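Local coordinates for protein Niban 2 (Homo sapiens, PDB 7CTP) that may help suppress apoptosis and promote melanoma cell invasion, seen here as its N-terminal part, a PH domain joined to a long-helix body, at residues Q29-E32 and D33-V37; K315-L318 and A319-I322. One frame throughout, in Å; residues are numbered along the deposited sequence.

Contact 1: residues Q29-E32 and D33-V37; sequences QFYE and DQYGV
Gln-29 and Phe-30 each offer a carbonyl oxygen to the next helical turn. Asp-33 N reaches Gln-29 O at 3.1 Å, with an N-H...O angle of 160°. Gln-34 N reaches Phe-30 O at 2.9 Å. That second oxygen also accepts a hydrogen bond from a water, 2.9 Å from Phe-30 O, and the same water accepts from Gln-34 NE2 at 2.7 Å. The Gln-34 chain bends back at chi2 (-52°) to close this bridge, and the water lies in the plane of the Phe-30 ring, at its edge. Outside the segments, Gln-34 OE1 binds Asn-534, Glu-32 OE2 forms a salt bridge with Lys-292, and Tyr-35 OH bonds to Gln-297. The side chain of Asp-33 curls back beside its own backbone N, which lays CG 3.4 Å from Gln-29 O; the side chain also touches Leu-531. With an alanine here CB would still cover Gln-29 O, but the carboxylate beside that oxygen would be gone and Leu-531 would probably lose part of its contact. Farther along, Tyr-31 and Tyr-35 run alongside each other, their hydroxyl ends directed alike. Tyr-35 turns its edge to the Tyr-31 face, with planes at 61° and Tyr-31 OH 3.6 Å from Tyr-35 CD1. An offset edge-to-face aromatic pair at i and i+4 thus lines the buried face of helix 10-48, where it packs on helix 260-337.

Contact 2: residues K315-L318 and A319-I322; sequences KEHL and ASKI
Leu-318 and Ile-322 stand one turn apart on helix 260-337, an i/i+4 apolar pair on the buried face of an amphipathic stretch of this long helix. Their side chains meet at a slant, Leu-318 CG lying 3.8 Å from Ile-322 CD1, while Ile-322 CG1 drops to 3.4 Å from Leu-318 O. That closeness follows from the first torsion of Ile-322 (-66°), which sets CG1 beside the backbone N and leads the chain back over the preceding turn. Ala-319 CB rests against Lys-315 O instead, yet all three residues press on Thr-535 of helix 532-555; Leu-318 also meets Phe-518 and Ile-530. Lys-315, buried at the same side, gives its NZ to Phe-529 O. The backbone beneath is regular, with Ile-322 N bonded almost straight onto Leu-318 O at 3.0 Å.

The other flank is looser and open to solvent. Glu-316, exposed, sends its carboxylate to Arg-323 in a salt bridge and merely brushes Ser-320, OE1 to CB 4.2 Å. His-317 reaches along the surface to Lys-321, whose aliphatic CE sits 3.7 Å from His-317 NE2, while the amine NZ stays 4.0 Å from that same nitrogen. His-317 O nevertheless is gripped twice, by a main-chain and a side-chain donor. Lys-321 N bonds to it at 3.3 Å, and the Ser-320 hydroxyl, turned between its own backbone N and carbonyl carbon (chi1 73°), donates to it from OG at only 2.6 Å.

Contacts 1 and 2 are both single-helix i/i+4 arrangements, yet they belong to different helices, 10-48 and 260-337, far apart in sequence. Their centres lie 20 Å apart and their nearest atoms about 5 Å, so they do not touch. What joins them is the chain around residues 528-536. Arg-528 bonds to Glu-32 O, and Leu-531 and Asn-534 meet contact 1, whereas Phe-529, Ile-530, Thr-535 and Tyr-536 meet contact 2. Helix 260-337 serves twice: it carries contact 2 and, earlier along its length, supplies Val-289 and Val-293 against contact 1. Both contacts therefore illustrate how the side chains of such local pairs also form the faces on which neighbouring segments pack.

Contact 1: residues Q29-E32 and D33-V37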
ATOM      1  N   GLN A  29      -9.865   1.618  20.517  1.00 20.73           N
ATOM      2  CA  GLN A  29     -11.321   1.619  20.681  1.00 25.38           C
ATOM      3  C   GLN A  29     -12.022   1.606  19.328  1.00 21.78           C
ATOM      4  O   GLN A  29     -12.978   0.850  19.125  1.00 21.02           O
ATOM      5  CB  GLN A  29     -11.770   2.826  21.508  1.00 30.05           C
ATOM      6  CG  GLN A  29     -11.248   2.833  22.936  1.00 37.72           C
ATOM      7  CD  GLN A  29     -11.612   4.104  23.692  1.00 53.70           C
ATOM      8  OE1 GLN A  29     -11.402   5.222  23.205  1.00 44.48           O
ATOM      9  NE2 GLN A  29     -12.160   3.940  24.888  1.00 46.13           N
ATOM     10  N   PHE A  30     -11.549   2.421  18.379  1.00 20.78           N
ATOM     11  CA  PHE A  30     -12.073   2.336  17.014  1.00 20.97           C
ATOM     12  C   PHE A  30     -11.851   0.950  16.419  1.00 19.89           C
ATOM     13  O   PHE A  30     -12.723   0.413  15.721  1.00 18.75           O
ATOM     14  CB  PHE A  30     -11.416   3.391  16.114  1.00 18.79           C
ATOM     15  CG  PHE A  30     -11.943   4.786  16.314  1.00 23.82           C
ATOM     16  CD1 PHE A  30     -13.168   5.162  15.782  1.00 31.43           C
ATOM     17  CD2 PHE A  30     -11.197   5.730  17.004  1.00 26.48           C
ATOM     18  CE1 PHE A  30     -13.648   6.460  15.959  1.00 35.55           C
ATOM     19  CE2 PHE A  30     -11.675   7.030  17.183  1.00 30.26           C
ATOM     20  CZ  PHE A  30     -12.901   7.388  16.660  1.00 31.42           C
ATOM     21  N   TYR A  31     -10.681   0.358  16.675  1.00 20.01           N
ATOM     22  CA  TYR A  31     -10.354  -0.939  16.090  1.00 19.50           C
ATOM     23  C   TYR A  31     -11.264  -2.043  16.636  1.00 19.95           C
ATOM     24  O   TYR A  31     -11.823  -2.836  15.865  1.00 20.57           O
ATOM     25  CB  TYR A  31      -8.881  -1.263  16.351  1.00 20.29           C
ATOM     26  CG  TYR A  31      -8.463  -2.605  15.834  1.00 20.60           C
ATOM     27  CD1 TYR A  31      -8.267  -2.810  14.479  1.00 18.09           C
ATOM     28  CD2 TYR A  31      -8.290  -3.680  16.696  1.00 22.38           C
ATOM     29  CE1 TYR A  31      -7.894  -4.043  13.992  1.00 21.56           C
ATOM     30  CE2 TYR A  31      -7.925  -4.914  16.219  1.00 22.39           C
ATOM     31  CZ  TYR A  31      -7.728  -5.092  14.873  1.00 20.85           C
ATOM     32  OH  TYR A  31      -7.360  -6.314  14.389  1.00 23.60           O
ATOM     33  N   GLU A  32     -11.423  -2.112  17.962  1.00 19.76           N
ATOM     34  CA  GLU A  32     -12.296  -3.132  18.537  1.00 22.33           C
ATOM     35  C   GLU A  32     -13.734  -2.953  18.065  1.00 21.86           C
ATOM     36  O   GLU A  32     -14.430  -3.942  17.803  1.00 23.39           O
ATOM     37  CB  GLU A  32     -12.219  -3.112  20.067  1.00 23.46           C
ATOM     38  CG  GLU A  32     -10.886  -3.633  20.612  1.00 22.83           C
ATOM     39  CD  GLU A  32     -10.910  -3.894  22.116  1.00 39.51           C
ATOM     40  OE1 GLU A  32     -11.806  -4.634  22.587  1.00 38.33           O
ATOM     41  OE2 GLU A  32     -10.012  -3.377  22.817  1.00 33.11           O
ATOM     42  N   ASP A  33     -14.185  -1.705  17.920  1.00 22.55           N
ATOM     43  CA  ASP A  33     -15.521  -1.466  17.376  1.00 25.04           C
ATOM     44  C   ASP A  33     -15.620  -1.952  15.935  1.00 27.42           C
ATOM     45  O   ASP A  33     -16.608  -2.595  15.555  1.00 25.48           O
ATOM     46  CB  ASP A  33     -15.876   0.019  17.463  1.00 22.54           C
ATOM     47  CG  ASP A  33     -16.330   0.443  18.847  1.00 33.84           C
ATOM     48  OD1 ASP A  33     -16.572  -0.436  19.704  1.00 41.93           O
ATOM     49  OD2 ASP A  33     -16.436   1.666  19.082  1.00 34.34           O
ATOM     50  N   GLN A  34     -14.594  -1.672  15.121  1.00 23.49           N
ATOM     51  CA  GLN A  34     -14.633  -2.057  13.711  1.00 22.06           C
ATOM     52  C   GLN A  34     -14.545  -3.566  13.527  1.00 23.05           C
ATOM     53  O   GLN A  34     -15.047  -4.088  12.531  1.00 26.10           O
ATOM     54  CB  GLN A  34     -13.488  -1.401  12.929  1.00 26.67           C
ATOM     55  CG  GLN A  34     -13.682   0.073  12.569  1.00 28.34           C
ATOM     56  CD  GLN A  34     -15.008   0.364  11.865  1.00 19.13           C
ATOM     57  OE1 GLN A  34     -15.325  -0.238  10.841  1.00 27.84           O
ATOM     58  NE2 GLN A  34     -15.786   1.287  12.428  1.00 26.36           N
ATOM     59  N   TYR A  35     -13.891  -4.277  14.450  1.00 21.83           N
ATOM     60  CA  TYR A  35     -13.538  -5.668  14.188  1.00 22.07           C
ATOM     61  C   TYR A  35     -14.777  -6.515  13.924  1.00 23.33           C
ATOM     62  O   TYR A  35     -14.829  -7.276  12.949  1.00 21.05           O
ATOM     63  CB  TYR A  35     -12.742  -6.251  15.351  1.00 19.83           C
ATOM     64  CG  TYR A  35     -12.021  -7.521  14.954  1.00 24.42           C
ATOM     65  CD1 TYR A  35     -10.768  -7.475  14.360  1.00 23.83           C
ATOM     66  CD2 TYR A  35     -12.622  -8.764  15.127  1.00 23.87           C
ATOM     67  CE1 TYR A  35     -10.111  -8.635  13.980  1.00 26.45           C
ATOM     68  CE2 TYR A  35     -11.982  -9.923  14.742  1.00 21.37           C
ATOM     69  CZ  TYR A  35     -10.726  -9.853  14.178  1.00 25.54           C
ATOM     70  OH  TYR A  35     -10.087 -11.012  13.800  1.00 29.81           O
ATOM     71  N   GLY A  36     -15.797  -6.385  14.773  1.00 23.61           N
ATOM     72  CA  GLY A  36     -16.983  -7.201  14.591  1.00 22.42           C
ATOM     73  C   GLY A  36     -17.782  -6.828  13.356  1.00 23.37           C
ATOM     74  O   GLY A  36     -18.486  -7.670  12.789  1.00 22.76           O
ATOM     75  N   VAL A  37     -17.702  -5.565  12.939  1.00 20.61           N
ATOM     76  CA  VAL A  37     -18.373  -5.144  11.714  1.00 21.14           C
ATOM     77  C   VAL A  37     -17.693  -5.778  10.509  1.00 25.80           C
ATOM     78  O   VAL A  37     -18.348  -6.319   9.612  1.00 21.13           O
ATOM     79  CB  VAL A  37     -18.391  -3.606  11.611  1.00 19.59           C
ATOM     80  CG1 VAL A  37     -18.952  -3.161  10.250  1.00 26.38           C
ATOM     81  CG2 VAL A  37     -19.182  -2.975  12.765  1.00 21.77           C
TER
HETATM   82  O   HOH W   1     -14.654   2.313  14.669  1.00 41.13           O

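Contact 2: residues K315-L318 and A319-I322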
ATOM      1  N   LYS A 315     -29.938  -3.790  10.779  1.00 26.94           N
ATOM      2  CA  LYS A 315     -29.102  -2.873  10.005  1.00 29.74           C
ATOM      3  C   LYS A 315     -29.947  -2.064   9.022  1.00 34.45           C
ATOM      4  O   LYS A 315     -29.795  -0.839   8.912  1.00 31.20           O
ATOM      5  CB  LYS A 315     -28.003  -3.662   9.282  1.00 33.17           C
ATOM      6  CG  LYS A 315     -26.771  -2.835   8.879  1.00 42.21           C
ATOM      7  CD  LYS A 315     -25.596  -3.712   8.387  1.00 47.08           C
ATOM      8  CE  LYS A 315     -24.853  -4.433   9.532  1.00 50.64           C
ATOM      9  NZ  LYS A 315     -23.458  -3.903   9.805  1.00 37.01           N
ATOM     10  N   GLU A 316     -30.884  -2.727   8.337  1.00 33.67           N
ATOM     11  CA  GLU A 316     -31.724  -2.041   7.355  1.00 31.85           C
ATOM     12  C   GLU A 316     -32.683  -1.059   8.022  1.00 40.16           C
ATOM     13  O   GLU A 316     -32.974   0.007   7.463  1.00 33.90           O
ATOM     14  CB  GLU A 316     -32.482  -3.073   6.514  1.00 46.37           C
ATOM     15  CG  GLU A 316     -33.459  -2.512   5.465  1.00 49.83           C
ATOM     16  CD  GLU A 316     -32.914  -1.327   4.670  1.00 64.46           C
ATOM     17  OE1 GLU A 316     -33.652  -0.325   4.532  1.00 59.92           O
ATOM     18  OE2 GLU A 316     -31.769  -1.399   4.170  1.00 62.84           O
ATOM     19  N   HIS A 317     -33.173  -1.382   9.222  1.00 31.75           N
ATOM     20  CA  HIS A 317     -34.037  -0.445   9.934  1.00 29.87           C
ATOM     21  C   HIS A 317     -33.268   0.811  10.327  1.00 39.81           C
ATOM     22  O   HIS A 317     -33.762   1.931  10.159  1.00 33.26           O
ATOM     23  CB  HIS A 317     -34.650  -1.111  11.164  1.00 33.03           C
ATOM     24  CG  HIS A 317     -35.585  -0.226  11.932  1.00 39.60           C
ATOM     25  ND1 HIS A 317     -35.289   0.259  13.189  1.00 42.68           N
ATOM     26  CD2 HIS A 317     -36.811   0.258  11.621  1.00 39.39           C
ATOM     27  CE1 HIS A 317     -36.292   1.006  13.618  1.00 47.33           C
ATOM     28  NE2 HIS A 317     -37.229   1.020  12.687  1.00 46.21           N
ATOM     29  N   LEU A 318     -32.056   0.640  10.863  1.00 31.45           N
ATOM     30  CA  LEU A 318     -31.209   1.793  11.162  1.00 27.58           C
ATOM     31  C   LEU A 318     -30.941   2.611   9.907  1.00 27.85           C
ATOM     32  O   LEU A 318     -31.046   3.844   9.919  1.00 30.89           O
ATOM     33  CB  LEU A 318     -29.898   1.321  11.787  1.00 33.07           C
ATOM     34  CG  LEU A 318     -28.790   2.342  12.046  1.00 26.60           C
ATOM     35  CD1 LEU A 318     -29.228   3.384  13.070  1.00 30.93           C
ATOM     36  CD2 LEU A 318     -27.530   1.603  12.505  1.00 30.01           C
ATOM     37  N   ALA A 319     -30.594   1.937   8.812  1.00 27.46           N
ATOM     38  CA  ALA A 319     -30.290   2.647   7.573  1.00 34.63           C
ATOM     39  C   ALA A 319     -31.483   3.469   7.110  1.00 37.10           C
ATOM     40  O   ALA A 319     -31.321   4.593   6.621  1.00 30.14           O
ATOM     41  CB  ALA A 319     -29.860   1.661   6.487  1.00 30.03           C
ATOM     42  N   SER A 320     -32.694   2.927   7.269  1.00 35.50           N
ATOM     43  CA  SER A 320     -33.886   3.632   6.812  1.00 30.92           C
ATOM     44  C   SER A 320     -34.070   4.940   7.565  1.00 33.70           C
ATOM     45  O   SER A 320     -34.466   5.951   6.975  1.00 34.08           O
ATOM     46  CB  SER A 320     -35.121   2.748   6.976  1.00 30.85           C
ATOM     47  OG  SER A 320     -35.469   2.644   8.351  1.00 38.16           O
ATOM     48  N   LYS A 321     -33.770   4.944   8.868  1.00 25.59           N
ATOM     49  CA  LYS A 321     -33.904   6.156   9.668  1.00 26.51           C
ATOM     50  C   LYS A 321     -32.810   7.161   9.331  1.00 33.84           C
ATOM     51  O   LYS A 321     -33.041   8.377   9.348  1.00 32.37           O
ATOM     52  CB  LYS A 321     -33.858   5.809  11.152  1.00 29.23           C
ATOM     53  CG  LYS A 321     -34.959   4.873  11.602  1.00 31.92           C
ATOM     54  CD  LYS A 321     -36.333   5.516  11.474  1.00 38.09           C
ATOM     55  CE  LYS A 321     -37.393   4.638  12.140  1.00 50.23           C
ATOM     56  NZ  LYS A 321     -38.620   4.516  11.304  1.00 52.40           N
ATOM     57  N   ILE A 322     -31.606   6.672   9.045  1.00 27.88           N
ATOM     58  CA  ILE A 322     -30.521   7.562   8.638  1.00 25.56           C
ATOM     59  C   ILE A 322     -30.813   8.168   7.265  1.00 33.25           C
ATOM     60  O   ILE A 322     -30.613   9.370   7.044  1.00 30.09           O
ATOM     61  CB  ILE A 322     -29.186   6.799   8.658  1.00 26.43           C
ATOM     62  CG1 ILE A 322     -28.827   6.408  10.096  1.00 26.52           C
ATOM     63  CG2 ILE A 322     -28.078   7.624   8.007  1.00 27.93           C
ATOM     64  CD1 ILE A 322     -27.622   5.468  10.176  1.00 28.84           C
TER